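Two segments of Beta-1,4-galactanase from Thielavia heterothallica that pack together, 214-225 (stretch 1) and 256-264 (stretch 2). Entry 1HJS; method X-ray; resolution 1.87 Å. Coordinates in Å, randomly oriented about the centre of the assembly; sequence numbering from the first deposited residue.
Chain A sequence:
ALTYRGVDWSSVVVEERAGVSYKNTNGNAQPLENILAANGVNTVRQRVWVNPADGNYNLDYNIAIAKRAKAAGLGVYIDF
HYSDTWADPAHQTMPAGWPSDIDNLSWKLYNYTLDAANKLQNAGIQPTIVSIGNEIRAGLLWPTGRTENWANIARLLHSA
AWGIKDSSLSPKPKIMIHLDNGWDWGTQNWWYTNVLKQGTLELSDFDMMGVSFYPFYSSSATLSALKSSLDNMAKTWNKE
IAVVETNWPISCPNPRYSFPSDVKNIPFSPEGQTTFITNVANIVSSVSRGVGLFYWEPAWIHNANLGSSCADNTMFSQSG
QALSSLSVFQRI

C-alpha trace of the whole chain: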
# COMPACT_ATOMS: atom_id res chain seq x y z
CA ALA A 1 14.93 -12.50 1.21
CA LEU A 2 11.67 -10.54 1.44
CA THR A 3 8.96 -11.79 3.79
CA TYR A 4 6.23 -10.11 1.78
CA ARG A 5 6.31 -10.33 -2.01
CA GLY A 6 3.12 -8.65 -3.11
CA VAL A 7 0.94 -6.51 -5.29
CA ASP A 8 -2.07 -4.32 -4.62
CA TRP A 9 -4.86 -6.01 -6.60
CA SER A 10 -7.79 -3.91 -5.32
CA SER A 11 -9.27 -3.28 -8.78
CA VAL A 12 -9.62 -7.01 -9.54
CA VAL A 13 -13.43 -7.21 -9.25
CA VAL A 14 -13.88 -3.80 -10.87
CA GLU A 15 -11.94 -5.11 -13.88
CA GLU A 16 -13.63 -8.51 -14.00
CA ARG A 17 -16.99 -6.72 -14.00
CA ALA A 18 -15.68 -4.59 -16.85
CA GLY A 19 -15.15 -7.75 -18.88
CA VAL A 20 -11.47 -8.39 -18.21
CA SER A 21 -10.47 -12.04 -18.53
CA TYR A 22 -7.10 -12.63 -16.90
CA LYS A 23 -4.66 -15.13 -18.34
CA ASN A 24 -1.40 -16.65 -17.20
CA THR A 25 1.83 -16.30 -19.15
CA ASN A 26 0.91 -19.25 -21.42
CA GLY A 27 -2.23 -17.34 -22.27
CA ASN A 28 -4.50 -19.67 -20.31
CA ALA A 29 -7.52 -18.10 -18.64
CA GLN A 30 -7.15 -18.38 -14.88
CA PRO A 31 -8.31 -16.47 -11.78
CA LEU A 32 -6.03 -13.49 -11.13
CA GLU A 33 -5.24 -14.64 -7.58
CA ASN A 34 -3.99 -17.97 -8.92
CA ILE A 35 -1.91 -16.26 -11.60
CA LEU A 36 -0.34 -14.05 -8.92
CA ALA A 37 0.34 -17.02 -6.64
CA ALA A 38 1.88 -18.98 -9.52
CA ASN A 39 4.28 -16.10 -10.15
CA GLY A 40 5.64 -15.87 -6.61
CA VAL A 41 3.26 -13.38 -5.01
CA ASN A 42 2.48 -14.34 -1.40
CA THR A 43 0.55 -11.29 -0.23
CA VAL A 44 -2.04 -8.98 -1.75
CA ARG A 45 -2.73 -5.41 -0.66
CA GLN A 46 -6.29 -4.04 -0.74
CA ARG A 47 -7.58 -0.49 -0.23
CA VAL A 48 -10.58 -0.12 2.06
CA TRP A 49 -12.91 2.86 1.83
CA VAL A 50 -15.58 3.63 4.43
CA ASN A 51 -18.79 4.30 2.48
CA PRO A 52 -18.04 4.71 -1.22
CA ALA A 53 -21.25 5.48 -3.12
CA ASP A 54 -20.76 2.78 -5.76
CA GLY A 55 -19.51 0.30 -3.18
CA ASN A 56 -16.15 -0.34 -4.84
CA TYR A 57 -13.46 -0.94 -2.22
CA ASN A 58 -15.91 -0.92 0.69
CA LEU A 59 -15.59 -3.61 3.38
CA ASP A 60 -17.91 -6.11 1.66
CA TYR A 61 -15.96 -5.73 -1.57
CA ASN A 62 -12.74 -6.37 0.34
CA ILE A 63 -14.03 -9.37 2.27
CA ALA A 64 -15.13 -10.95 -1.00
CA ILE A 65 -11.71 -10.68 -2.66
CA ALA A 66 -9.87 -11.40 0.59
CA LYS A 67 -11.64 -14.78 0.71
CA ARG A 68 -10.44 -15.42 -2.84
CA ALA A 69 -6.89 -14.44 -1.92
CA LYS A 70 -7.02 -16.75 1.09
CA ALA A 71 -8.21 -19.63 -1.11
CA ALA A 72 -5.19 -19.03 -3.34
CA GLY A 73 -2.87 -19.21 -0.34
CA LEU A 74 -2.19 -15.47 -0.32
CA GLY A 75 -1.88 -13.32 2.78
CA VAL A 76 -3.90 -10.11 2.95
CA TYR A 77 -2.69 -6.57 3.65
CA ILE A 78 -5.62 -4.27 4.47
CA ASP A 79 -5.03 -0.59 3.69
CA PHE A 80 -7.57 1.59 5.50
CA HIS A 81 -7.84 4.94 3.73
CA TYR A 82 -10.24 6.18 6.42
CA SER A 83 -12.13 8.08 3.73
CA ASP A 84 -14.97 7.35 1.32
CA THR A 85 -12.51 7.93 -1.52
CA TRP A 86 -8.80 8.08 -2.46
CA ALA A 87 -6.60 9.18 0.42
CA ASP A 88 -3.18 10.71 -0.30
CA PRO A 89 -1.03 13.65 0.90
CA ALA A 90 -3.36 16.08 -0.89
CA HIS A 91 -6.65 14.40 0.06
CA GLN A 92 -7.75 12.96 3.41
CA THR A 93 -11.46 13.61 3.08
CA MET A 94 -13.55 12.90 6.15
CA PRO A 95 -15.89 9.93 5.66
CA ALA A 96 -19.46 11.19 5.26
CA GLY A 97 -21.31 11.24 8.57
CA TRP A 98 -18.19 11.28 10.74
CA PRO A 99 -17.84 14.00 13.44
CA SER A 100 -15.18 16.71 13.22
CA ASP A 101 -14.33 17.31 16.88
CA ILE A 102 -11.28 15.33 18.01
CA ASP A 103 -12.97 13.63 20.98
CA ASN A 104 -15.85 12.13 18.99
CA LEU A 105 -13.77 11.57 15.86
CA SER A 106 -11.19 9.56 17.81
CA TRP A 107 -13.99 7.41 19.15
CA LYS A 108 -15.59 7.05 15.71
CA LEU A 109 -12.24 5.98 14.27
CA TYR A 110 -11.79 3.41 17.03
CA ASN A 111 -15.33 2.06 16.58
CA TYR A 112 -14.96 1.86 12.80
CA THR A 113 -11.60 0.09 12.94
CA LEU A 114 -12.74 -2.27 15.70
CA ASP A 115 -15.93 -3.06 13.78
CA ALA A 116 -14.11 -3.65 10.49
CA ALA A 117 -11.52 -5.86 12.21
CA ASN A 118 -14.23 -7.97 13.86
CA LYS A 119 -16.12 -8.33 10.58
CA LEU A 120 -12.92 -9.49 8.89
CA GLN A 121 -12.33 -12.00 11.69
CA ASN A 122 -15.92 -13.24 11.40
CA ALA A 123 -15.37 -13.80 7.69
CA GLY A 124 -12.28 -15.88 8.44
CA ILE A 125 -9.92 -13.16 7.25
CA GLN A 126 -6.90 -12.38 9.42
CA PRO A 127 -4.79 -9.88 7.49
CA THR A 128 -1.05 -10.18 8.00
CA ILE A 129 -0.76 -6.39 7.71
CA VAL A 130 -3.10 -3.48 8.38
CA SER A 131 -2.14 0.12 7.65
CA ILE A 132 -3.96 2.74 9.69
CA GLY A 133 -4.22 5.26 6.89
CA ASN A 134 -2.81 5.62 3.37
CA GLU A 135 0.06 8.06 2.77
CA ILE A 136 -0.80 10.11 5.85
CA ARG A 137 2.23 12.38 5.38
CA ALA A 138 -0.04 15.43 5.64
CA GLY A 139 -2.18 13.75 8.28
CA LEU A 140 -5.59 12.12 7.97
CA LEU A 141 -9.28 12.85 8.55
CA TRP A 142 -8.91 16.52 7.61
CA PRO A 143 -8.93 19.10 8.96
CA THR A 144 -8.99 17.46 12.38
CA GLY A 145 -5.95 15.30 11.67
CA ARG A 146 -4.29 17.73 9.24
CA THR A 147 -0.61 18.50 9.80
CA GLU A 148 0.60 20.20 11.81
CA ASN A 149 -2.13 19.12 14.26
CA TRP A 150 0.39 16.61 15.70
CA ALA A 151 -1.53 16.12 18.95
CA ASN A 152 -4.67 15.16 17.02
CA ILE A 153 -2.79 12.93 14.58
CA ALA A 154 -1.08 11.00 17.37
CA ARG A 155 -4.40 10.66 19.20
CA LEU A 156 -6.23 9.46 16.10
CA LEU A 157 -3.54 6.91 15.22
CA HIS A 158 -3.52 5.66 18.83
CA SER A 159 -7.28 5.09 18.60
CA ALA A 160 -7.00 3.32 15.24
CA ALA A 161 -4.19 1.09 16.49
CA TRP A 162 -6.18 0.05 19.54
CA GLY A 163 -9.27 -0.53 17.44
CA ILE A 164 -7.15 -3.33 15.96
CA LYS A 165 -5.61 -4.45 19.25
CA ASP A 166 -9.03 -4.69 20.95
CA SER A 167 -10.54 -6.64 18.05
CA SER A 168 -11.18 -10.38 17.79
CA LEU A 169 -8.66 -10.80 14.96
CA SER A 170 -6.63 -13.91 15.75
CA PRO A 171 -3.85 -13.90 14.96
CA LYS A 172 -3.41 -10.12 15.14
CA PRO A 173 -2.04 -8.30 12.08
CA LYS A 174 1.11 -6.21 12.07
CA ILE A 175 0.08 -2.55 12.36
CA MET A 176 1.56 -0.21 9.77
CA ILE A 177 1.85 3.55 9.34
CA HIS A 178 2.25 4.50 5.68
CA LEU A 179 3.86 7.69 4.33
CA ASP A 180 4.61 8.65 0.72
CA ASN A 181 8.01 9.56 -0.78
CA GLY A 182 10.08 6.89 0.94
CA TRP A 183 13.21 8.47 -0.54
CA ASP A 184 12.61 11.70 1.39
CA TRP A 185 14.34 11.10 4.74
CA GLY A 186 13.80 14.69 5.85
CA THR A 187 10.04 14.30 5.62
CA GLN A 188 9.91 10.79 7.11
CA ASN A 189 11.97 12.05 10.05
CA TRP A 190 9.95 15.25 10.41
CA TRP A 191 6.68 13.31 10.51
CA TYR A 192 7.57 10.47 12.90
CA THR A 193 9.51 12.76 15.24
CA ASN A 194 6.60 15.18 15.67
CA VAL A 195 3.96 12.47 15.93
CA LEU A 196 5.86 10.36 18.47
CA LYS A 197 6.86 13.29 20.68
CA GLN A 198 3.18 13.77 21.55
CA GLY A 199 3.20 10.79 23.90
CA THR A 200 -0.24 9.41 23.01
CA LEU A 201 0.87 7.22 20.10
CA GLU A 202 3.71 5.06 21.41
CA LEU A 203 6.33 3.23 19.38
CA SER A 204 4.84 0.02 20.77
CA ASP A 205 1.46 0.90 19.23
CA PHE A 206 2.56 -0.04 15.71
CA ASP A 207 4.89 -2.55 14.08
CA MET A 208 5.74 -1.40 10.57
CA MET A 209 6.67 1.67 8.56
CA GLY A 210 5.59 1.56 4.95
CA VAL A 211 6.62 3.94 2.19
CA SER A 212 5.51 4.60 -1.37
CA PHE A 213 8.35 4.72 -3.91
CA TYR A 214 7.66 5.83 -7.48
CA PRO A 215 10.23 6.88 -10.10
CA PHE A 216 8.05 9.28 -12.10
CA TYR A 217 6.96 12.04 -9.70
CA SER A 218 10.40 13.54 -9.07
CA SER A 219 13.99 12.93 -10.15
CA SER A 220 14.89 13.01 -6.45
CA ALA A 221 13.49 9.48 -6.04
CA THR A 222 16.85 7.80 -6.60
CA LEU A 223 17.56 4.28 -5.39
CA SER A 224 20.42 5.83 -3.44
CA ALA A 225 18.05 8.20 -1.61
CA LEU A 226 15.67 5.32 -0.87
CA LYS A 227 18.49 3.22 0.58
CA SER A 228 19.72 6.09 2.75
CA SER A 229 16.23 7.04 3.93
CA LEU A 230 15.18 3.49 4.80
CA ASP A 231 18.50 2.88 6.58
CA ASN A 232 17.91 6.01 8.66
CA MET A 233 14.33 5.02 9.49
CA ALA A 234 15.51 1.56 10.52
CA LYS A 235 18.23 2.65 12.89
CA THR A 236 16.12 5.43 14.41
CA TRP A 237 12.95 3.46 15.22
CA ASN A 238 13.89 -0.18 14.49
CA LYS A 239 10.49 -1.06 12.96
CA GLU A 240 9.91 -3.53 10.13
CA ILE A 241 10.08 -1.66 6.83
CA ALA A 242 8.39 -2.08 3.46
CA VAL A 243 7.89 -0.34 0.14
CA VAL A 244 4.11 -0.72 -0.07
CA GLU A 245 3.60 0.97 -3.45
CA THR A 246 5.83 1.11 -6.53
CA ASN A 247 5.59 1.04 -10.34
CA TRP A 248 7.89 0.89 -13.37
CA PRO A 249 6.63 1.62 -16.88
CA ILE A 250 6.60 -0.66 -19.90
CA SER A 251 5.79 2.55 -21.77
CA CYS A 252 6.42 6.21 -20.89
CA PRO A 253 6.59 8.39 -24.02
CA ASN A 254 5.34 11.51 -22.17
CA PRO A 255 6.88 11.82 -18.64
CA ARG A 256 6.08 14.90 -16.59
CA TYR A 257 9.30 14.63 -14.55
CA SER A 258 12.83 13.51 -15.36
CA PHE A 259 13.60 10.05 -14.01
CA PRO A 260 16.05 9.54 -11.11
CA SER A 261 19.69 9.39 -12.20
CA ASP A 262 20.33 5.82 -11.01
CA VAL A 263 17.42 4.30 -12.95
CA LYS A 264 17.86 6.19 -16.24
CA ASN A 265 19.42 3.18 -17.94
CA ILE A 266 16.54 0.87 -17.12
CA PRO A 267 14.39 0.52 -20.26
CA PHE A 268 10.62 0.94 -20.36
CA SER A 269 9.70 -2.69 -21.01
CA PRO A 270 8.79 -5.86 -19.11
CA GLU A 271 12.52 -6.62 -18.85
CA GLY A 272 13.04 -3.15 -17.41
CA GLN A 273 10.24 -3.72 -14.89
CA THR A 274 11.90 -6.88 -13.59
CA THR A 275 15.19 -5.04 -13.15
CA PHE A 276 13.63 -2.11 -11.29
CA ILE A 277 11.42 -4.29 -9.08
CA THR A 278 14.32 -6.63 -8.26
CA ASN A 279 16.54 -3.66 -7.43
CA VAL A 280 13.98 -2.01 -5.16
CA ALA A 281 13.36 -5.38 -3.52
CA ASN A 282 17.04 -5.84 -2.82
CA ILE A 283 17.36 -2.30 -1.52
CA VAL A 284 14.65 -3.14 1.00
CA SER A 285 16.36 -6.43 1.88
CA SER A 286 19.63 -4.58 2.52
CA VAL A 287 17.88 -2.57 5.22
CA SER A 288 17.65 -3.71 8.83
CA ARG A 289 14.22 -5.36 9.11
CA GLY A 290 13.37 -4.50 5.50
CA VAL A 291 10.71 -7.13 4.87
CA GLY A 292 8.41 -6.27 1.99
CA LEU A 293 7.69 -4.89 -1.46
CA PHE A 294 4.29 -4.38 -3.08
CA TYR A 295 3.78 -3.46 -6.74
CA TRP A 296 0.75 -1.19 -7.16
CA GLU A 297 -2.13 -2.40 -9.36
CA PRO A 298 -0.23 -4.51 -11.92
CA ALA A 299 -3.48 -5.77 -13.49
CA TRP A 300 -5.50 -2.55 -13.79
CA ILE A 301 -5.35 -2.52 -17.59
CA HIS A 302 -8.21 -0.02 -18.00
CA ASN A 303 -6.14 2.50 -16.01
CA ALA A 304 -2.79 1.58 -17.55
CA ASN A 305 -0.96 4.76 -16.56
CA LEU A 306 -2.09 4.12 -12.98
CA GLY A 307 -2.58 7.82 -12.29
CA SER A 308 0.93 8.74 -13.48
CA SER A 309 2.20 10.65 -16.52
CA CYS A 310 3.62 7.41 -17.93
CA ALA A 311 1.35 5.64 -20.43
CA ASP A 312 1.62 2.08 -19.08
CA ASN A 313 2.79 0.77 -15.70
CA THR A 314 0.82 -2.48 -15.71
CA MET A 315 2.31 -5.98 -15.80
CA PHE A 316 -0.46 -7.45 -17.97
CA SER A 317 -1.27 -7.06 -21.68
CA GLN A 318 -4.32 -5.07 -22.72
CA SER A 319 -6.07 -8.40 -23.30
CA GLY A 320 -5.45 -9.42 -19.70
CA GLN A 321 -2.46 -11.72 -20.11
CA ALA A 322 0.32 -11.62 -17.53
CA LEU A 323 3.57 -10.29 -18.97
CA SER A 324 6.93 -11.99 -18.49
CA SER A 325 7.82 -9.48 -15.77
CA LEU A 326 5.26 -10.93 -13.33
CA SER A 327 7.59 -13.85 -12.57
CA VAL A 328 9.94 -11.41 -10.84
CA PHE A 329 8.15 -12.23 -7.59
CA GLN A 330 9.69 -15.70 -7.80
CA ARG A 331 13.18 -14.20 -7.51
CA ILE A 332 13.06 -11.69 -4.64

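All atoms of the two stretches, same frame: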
# COMPACT_ATOMS: atom_id res chain seq x y z
N TYR A 214 7.93 5.75 -6.05
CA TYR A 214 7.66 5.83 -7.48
C TYR A 214 8.79 6.59 -8.16
O TYR A 214 9.35 7.53 -7.59
CB TYR A 214 6.33 6.54 -7.72
CG TYR A 214 5.11 5.72 -7.33
CD1 TYR A 214 4.69 4.65 -8.12
CD2 TYR A 214 4.37 6.03 -6.19
CE1 TYR A 214 3.56 3.91 -7.78
CE2 TYR A 214 3.24 5.29 -5.84
CZ TYR A 214 2.84 4.24 -6.65
OH TYR A 214 1.71 3.52 -6.34
N PRO A 215 9.14 6.20 -9.39
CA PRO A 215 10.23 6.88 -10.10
C PRO A 215 9.82 8.04 -11.00
O PRO A 215 10.68 8.75 -11.51
CB PRO A 215 10.84 5.74 -10.91
CG PRO A 215 9.59 5.01 -11.37
CD PRO A 215 8.74 4.96 -10.09
N PHE A 216 8.52 8.24 -11.19
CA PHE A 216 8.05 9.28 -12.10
C PHE A 216 7.33 10.51 -11.55
O PHE A 216 6.56 11.14 -12.27
CB PHE A 216 7.18 8.63 -13.18
CG PHE A 216 6.28 7.55 -12.66
CD1 PHE A 216 5.35 7.81 -11.66
CD2 PHE A 216 6.36 6.26 -13.18
CE1 PHE A 216 4.51 6.80 -11.17
CE2 PHE A 216 5.53 5.24 -12.70
CZ PHE A 216 4.60 5.51 -11.69
N TYR A 217 7.59 10.86 -10.30
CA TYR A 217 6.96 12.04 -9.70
C TYR A 217 8.02 13.03 -9.23
O TYR A 217 7.69 14.07 -8.66
CB TYR A 217 6.08 11.64 -8.52
CG TYR A 217 4.84 10.87 -8.92
CD1 TYR A 217 3.96 11.37 -9.87
CD2 TYR A 217 4.56 9.63 -8.34
CE1 TYR A 217 2.82 10.66 -10.24
CE2 TYR A 217 3.42 8.91 -8.71
CZ TYR A 217 2.56 9.43 -9.66
OH TYR A 217 1.43 8.73 -10.02
N SER A 218 9.28 12.70 -9.48
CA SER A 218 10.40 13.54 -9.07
C SER A 218 11.72 12.82 -9.32
O SER A 218 11.84 11.63 -9.00
CB SER A 218 10.30 13.89 -7.59
OG SER A 218 11.52 14.45 -7.11
N SER A 219 12.69 13.52 -9.88
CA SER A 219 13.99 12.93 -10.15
C SER A 219 14.76 12.68 -8.85
O SER A 219 15.81 12.04 -8.86
CB SER A 219 14.81 13.85 -11.07
OG SER A 219 14.99 15.12 -10.48
N SER A 220 14.24 13.19 -7.74
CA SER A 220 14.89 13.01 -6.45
C SER A 220 14.71 11.60 -5.90
O SER A 220 15.40 11.20 -4.96
CB SER A 220 14.34 14.02 -5.44
OG SER A 220 14.67 15.35 -5.82
N ALA A 221 13.78 10.84 -6.49
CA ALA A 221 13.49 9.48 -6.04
C ALA A 221 14.52 8.46 -6.52
O ALA A 221 14.18 7.46 -7.16
CB ALA A 221 12.09 9.06 -6.50
N THR A 222 15.79 8.71 -6.20
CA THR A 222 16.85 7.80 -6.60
C THR A 222 16.86 6.58 -5.70
O THR A 222 16.35 6.61 -4.58
CB THR A 222 18.24 8.47 -6.50
OG1 THR A 222 18.44 8.94 -5.16
CG2 THR A 222 18.34 9.63 -7.47
N LEU A 223 17.45 5.50 -6.19
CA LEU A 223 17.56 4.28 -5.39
C LEU A 223 18.50 4.58 -4.23
O LEU A 223 18.35 4.04 -3.14
CB LEU A 223 18.11 3.14 -6.25
CG LEU A 223 17.19 2.73 -7.40
CD1 LEU A 223 17.90 1.71 -8.28
CD2 LEU A 223 15.90 2.14 -6.85
N SER A 224 19.47 5.46 -4.47
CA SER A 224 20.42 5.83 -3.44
C SER A 224 19.70 6.55 -2.29
O SER A 224 19.96 6.27 -1.12
CB SER A 224 21.52 6.74 -4.02
OG SER A 224 20.96 7.94 -4.53
N ALA A 225 18.80 7.46 -2.63
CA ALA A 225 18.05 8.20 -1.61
C ALA A 225 17.12 7.26 -0.84
O ALA A 225 16.91 7.45 0.36
CB ALA A 225 17.25 9.32 -2.25
N ARG A 256 6.20 13.54 -17.08
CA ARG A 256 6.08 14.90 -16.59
C ARG A 256 7.33 15.34 -15.82
O ARG A 256 7.62 16.53 -15.69
CB ARG A 256 4.86 15.02 -15.68
CG ARG A 256 4.43 16.45 -15.43
CD ARG A 256 3.11 16.51 -14.67
NE ARG A 256 2.67 17.89 -14.50
CZ ARG A 256 1.65 18.26 -13.74
NH1 ARG A 256 0.95 17.34 -13.08
NH2 ARG A 256 1.31 19.54 -13.64
N TYR A 257 8.07 14.36 -15.29
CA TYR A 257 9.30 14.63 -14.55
C TYR A 257 10.43 13.78 -15.09
O TYR A 257 10.21 12.71 -15.65
CB TYR A 257 9.12 14.33 -13.06
CG TYR A 257 8.00 15.08 -12.39
CD1 TYR A 257 6.71 14.56 -12.38
CD2 TYR A 257 8.22 16.31 -11.78
CE1 TYR A 257 5.66 15.25 -11.77
CE2 TYR A 257 7.18 17.01 -11.17
CZ TYR A 257 5.91 16.47 -11.17
OH TYR A 257 4.87 17.16 -10.58
N SER A 258 11.66 14.27 -14.92
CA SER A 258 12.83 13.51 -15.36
C SER A 258 12.98 12.35 -14.38
O SER A 258 12.68 12.50 -13.19
CB SER A 258 14.07 14.40 -15.32
OG SER A 258 13.89 15.57 -16.10
N PHE A 259 13.42 11.21 -14.87
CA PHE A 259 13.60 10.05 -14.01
C PHE A 259 14.86 10.17 -13.16
O PHE A 259 15.80 10.87 -13.52
CB PHE A 259 13.65 8.77 -14.85
CG PHE A 259 12.29 8.18 -15.12
CD1 PHE A 259 11.29 8.94 -15.73
CD2 PHE A 259 12.00 6.87 -14.75
CE1 PHE A 259 10.02 8.40 -15.96
CE2 PHE A 259 10.74 6.33 -14.98
CZ PHE A 259 9.75 7.09 -15.58
N PRO A 260 14.89 9.49 -11.99
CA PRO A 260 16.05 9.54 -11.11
C PRO A 260 17.30 9.08 -11.85
O PRO A 260 17.25 8.16 -12.67
CB PRO A 260 15.66 8.60 -9.97
CG PRO A 260 14.17 8.74 -9.92
CD PRO A 260 13.80 8.71 -11.38
N SER A 261 18.43 9.71 -11.54
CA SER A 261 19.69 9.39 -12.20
C SER A 261 20.11 7.92 -12.18
O SER A 261 20.60 7.42 -13.19
CB SER A 261 20.82 10.24 -11.61
OG SER A 261 21.01 9.97 -10.23
N ASP A 262 19.92 7.22 -11.06
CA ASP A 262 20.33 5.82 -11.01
C ASP A 262 19.36 4.78 -11.55
O ASP A 262 19.51 3.59 -11.28
CB ASP A 262 20.78 5.42 -9.59
CG ASP A 262 19.76 5.74 -8.53
OD1 ASP A 262 18.56 5.89 -8.85
OD2 ASP A 262 20.16 5.83 -7.34
N VAL A 263 18.38 5.22 -12.33
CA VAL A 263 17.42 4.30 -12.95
C VAL A 263 17.22 4.68 -14.42
O VAL A 263 16.43 4.06 -15.14
CB VAL A 263 16.04 4.31 -12.24
CG1 VAL A 263 16.19 3.83 -10.81
CG2 VAL A 263 15.44 5.71 -12.28
N LYS A 264 17.95 5.70 -14.86
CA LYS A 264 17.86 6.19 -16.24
C LYS A 264 18.25 5.17 -17.30
O LYS A 264 17.84 5.28 -18.46
CB LYS A 264 18.72 7.44 -16.43
CG LYS A 264 18.00 8.74 -16.13
CD LYS A 264 18.84 9.93 -16.58
CE LYS A 264 18.03 11.22 -16.61
NZ LYS A 264 17.58 11.65 -15.25
O HOH W 1 10.40 11.45 -11.76
O HOH W 2 7.61 11.61 -15.09
O HOH W 3 18.35 12.20 -10.17

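The two stretches bury 668 Å² between them, mostly through loop against loop. Pro-215 begins the contact, with its CB pointing toward stretch 2. Its carbonyl O lies over one face of the Phe-259 ring, and its CG packs 4.0 Å from Phe-259 CE2. Pro-215 O accepts from water 1 at 2.7 Å. Water 1 also accepts from Ser-218 N (2.8 Å) and donates to Ser-258 O (2.9 Å), so one water joins backbone groups of both stretches.

Phe-216 is buried, as suits an apolar side chain. Its CB lies 3.8 Å from Phe-259 CZ, while the end of its side chain leads away. Water 2 donates to Phe-216 O (3.0 Å) and accepts from Tyr-257 N (2.8 Å). The CA-to-CB bond of Tyr-217 points away, and its backbone C lies over one face of the Tyr-257 ring.

Ser-218 opens a type I turn that ends at Ala-221. Its OG accepts from Ser-220 N at 3.1 Å, which ties the turn internally. Ser-219 has a small side chain, and its CB comes within 3.3 Å of Ser-258 O. Ser-219 O receives a CA-H...O contact from Pro-260 CA (3.4 Å), and water 3 links that O to Ser-261 N.

Pro-260 has the largest covered area, 81 Å². Its apolar ring, with CB pointing toward stretch 1, fits against Ala-221 CB (4.0 Å from Pro-260 CG) and Thr-222 CG2 (3.8 Å from Pro-260 CB). Ala-221 O lies 3.0 Å from Pro-260 CG and is buried without a polar partner.

Thr-222 caps the helix that follows: its OG1 accepts from Ala-225 N at 3.0 Å. Asp-262 takes two free amides at the helix start. Leu-223 N donates to Asp-262 OD1 (2.9 Å), and Ser-224 N donates to Asp-262 OD2 (3.0 Å). A carboxylate suits this place because it can accept both. Leu-223 CG packs 3.7 Å from Val-263 CG1.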